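Local coordinates for insecticidal Delta-Endotoxin Cry8Ea1 (Bacillus Thuringiensis, PDB 3EB7), which acts as an insecticidal crystal toxin against underground beetle larvae, probably by inserting its helical domain into gut membranes to form pores, at residues R228-E233 / R500-Y505. Numbering follows the deposited sequence.
Sequences RTYPME and RVRIRY
R502 reaches from strand 498-507 to the loop at T229 and Y230, crossing a gap between backbones whose nearest CA atoms, those of T229 and R502, are 10.9 Å apart. Its chain is extended from CG to NE, so that its NH1/NH2 edge faces T229 O. NH2 gives the main hydrogen bond to T229 O (2.9 Å, 155° at the hydrogen), and NH1 adds a weak one to the same oxygen. That oxygen lies close to the guanidinium plane, whereas NH2 sits above the carbonyl plane. In T229, chi1 of -53° sets OG1 beside the backbone N, where it hydrogen-bonds D226, and leaves CG2 over one guanidinium face, 3.8 Å from R502 NH2. The Y230 ring stands steeply to the guanidinium, their planes 75° apart, and NH2 lies over one ring face near its rim, 3.5 Å from CE2; any cation-pi attraction is weak. E584 of strand 578-588 ties the two side chains together: its OE1 forms a salt bridge with R502 NE and its OE2 a hydrogen bond with Y230 OH. The contact thus joins the loop following helix 198-220 to the C-terminal beta domain through a buried arginine whose charge is probably balanced by E584, while the T229 carbonyl accepts its outer N-H groups.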
# COMPACT_ATOMS: atom_id res chain seq x y z
N ARG A 228 -11.68 -18.34 -8.92
CA ARG A 228 -11.92 -19.59 -8.21
C ARG A 228 -11.59 -19.43 -6.73
O ARG A 228 -12.32 -19.92 -5.89
CB ARG A 228 -11.15 -20.77 -8.83
CG ARG A 228 -11.39 -20.88 -10.30
CD ARG A 228 -11.11 -22.25 -10.82
NE ARG A 228 -11.13 -22.24 -12.29
CZ ARG A 228 -10.64 -23.21 -13.07
NH1 ARG A 228 -10.10 -24.30 -12.52
NH2 ARG A 228 -10.72 -23.09 -14.40
N THR A 229 -10.50 -18.72 -6.40
CA THR A 229 -10.12 -18.47 -5.00
C THR A 229 -10.95 -17.36 -4.36
O THR A 229 -11.26 -17.43 -3.16
CB THR A 229 -8.61 -18.23 -4.89
OG1 THR A 229 -7.95 -19.31 -5.53
CG2 THR A 229 -8.11 -18.15 -3.46
N TYR A 230 -11.34 -16.36 -5.16
CA TYR A 230 -12.18 -15.26 -4.71
C TYR A 230 -13.45 -15.14 -5.58
O TYR A 230 -13.53 -14.26 -6.45
CB TYR A 230 -11.37 -13.94 -4.67
CG TYR A 230 -10.13 -14.04 -3.77
CD1 TYR A 230 -8.92 -14.51 -4.28
CD2 TYR A 230 -10.18 -13.70 -2.41
CE1 TYR A 230 -7.80 -14.65 -3.46
CE2 TYR A 230 -9.05 -13.80 -1.60
CZ TYR A 230 -7.89 -14.29 -2.12
OH TYR A 230 -6.78 -14.41 -1.34
N PRO A 231 -14.42 -16.06 -5.39
CA PRO A 231 -15.61 -16.12 -6.24
C PRO A 231 -16.68 -15.06 -5.88
O PRO A 231 -17.73 -14.99 -6.51
CB PRO A 231 -16.13 -17.53 -5.96
CG PRO A 231 -15.81 -17.75 -4.51
CD PRO A 231 -14.44 -17.13 -4.36
N MET A 232 -16.40 -14.23 -4.89
CA MET A 232 -17.32 -13.21 -4.48
C MET A 232 -16.55 -11.99 -3.99
O MET A 232 -15.36 -12.07 -3.70
CB MET A 232 -18.27 -13.73 -3.38
CG MET A 232 -17.65 -13.83 -2.00
SD MET A 232 -18.60 -14.81 -0.81
CE MET A 232 -17.94 -16.45 -1.10
N GLU A 233 -17.28 -10.89 -3.89
CA GLU A 233 -16.76 -9.64 -3.34
C GLU A 233 -15.80 -9.85 -2.15
O GLU A 233 -16.13 -10.56 -1.18
CB GLU A 233 -17.94 -8.75 -2.96
CG GLU A 233 -17.53 -7.37 -2.50
CD GLU A 233 -18.63 -6.35 -2.69
OE1 GLU A 233 -18.68 -5.39 -1.88
OE2 GLU A 233 -19.44 -6.52 -3.64
N ARG A 500 -16.10 -19.92 7.67
CA ARG A 500 -14.90 -20.72 7.77
C ARG A 500 -13.75 -19.78 7.48
O ARG A 500 -13.96 -18.67 6.98
CB ARG A 500 -14.91 -21.90 6.80
CG ARG A 500 -14.79 -21.52 5.36
CD ARG A 500 -15.08 -22.67 4.43
NE ARG A 500 -14.62 -22.43 3.07
CZ ARG A 500 -13.34 -22.32 2.71
NH1 ARG A 500 -12.35 -22.41 3.61
NH2 ARG A 500 -13.03 -22.12 1.43
N VAL A 501 -12.55 -20.25 7.79
CA VAL A 501 -11.33 -19.49 7.83
C VAL A 501 -10.28 -20.16 6.96
O VAL A 501 -10.14 -21.38 6.98
CB VAL A 501 -10.78 -19.45 9.31
CG1 VAL A 501 -9.32 -19.09 9.37
CG2 VAL A 501 -11.58 -18.48 10.16
N ARG A 502 -9.51 -19.36 6.23
CA ARG A 502 -8.26 -19.83 5.67
C ARG A 502 -7.19 -18.80 5.95
O ARG A 502 -7.46 -17.61 6.03
CB ARG A 502 -8.37 -20.16 4.18
CG ARG A 502 -9.04 -19.10 3.34
CD ARG A 502 -8.85 -19.40 1.89
NE ARG A 502 -9.14 -18.20 1.16
CZ ARG A 502 -9.88 -18.11 0.06
NH1 ARG A 502 -10.35 -19.21 -0.50
NH2 ARG A 502 -10.09 -16.92 -0.51
N ILE A 503 -5.97 -19.28 6.13
CA ILE A 503 -4.88 -18.46 6.59
C ILE A 503 -3.79 -18.49 5.54
O ILE A 503 -3.36 -19.55 5.14
CB ILE A 503 -4.33 -18.97 7.96
CG1 ILE A 503 -5.38 -18.84 9.06
CG2 ILE A 503 -3.11 -18.17 8.40
CD1 ILE A 503 -5.94 -20.13 9.47
N ARG A 504 -3.35 -17.31 5.09
CA ARG A 504 -2.26 -17.23 4.13
C ARG A 504 -0.92 -17.27 4.88
O ARG A 504 -0.69 -16.50 5.81
CB ARG A 504 -2.38 -15.96 3.27
CG ARG A 504 -1.49 -15.95 2.03
CD ARG A 504 -1.98 -14.87 0.98
NE ARG A 504 -1.09 -14.85 -0.19
CZ ARG A 504 -0.49 -13.76 -0.67
NH1 ARG A 504 -0.70 -12.56 -0.12
NH2 ARG A 504 0.31 -13.87 -1.73
N TYR A 505 -0.05 -18.20 4.48
CA TYR A 505 1.21 -18.39 5.19
C TYR A 505 2.35 -18.80 4.27
O TYR A 505 2.15 -19.15 3.15
CB TYR A 505 1.06 -19.42 6.31
CG TYR A 505 1.04 -20.85 5.80
CD1 TYR A 505 -0.15 -21.44 5.38
CD2 TYR A 505 2.23 -21.60 5.70
CE1 TYR A 505 -0.18 -22.75 4.91
CE2 TYR A 505 2.21 -22.91 5.21
CZ TYR A 505 1.00 -23.47 4.83
OH TYR A 505 0.97 -24.76 4.35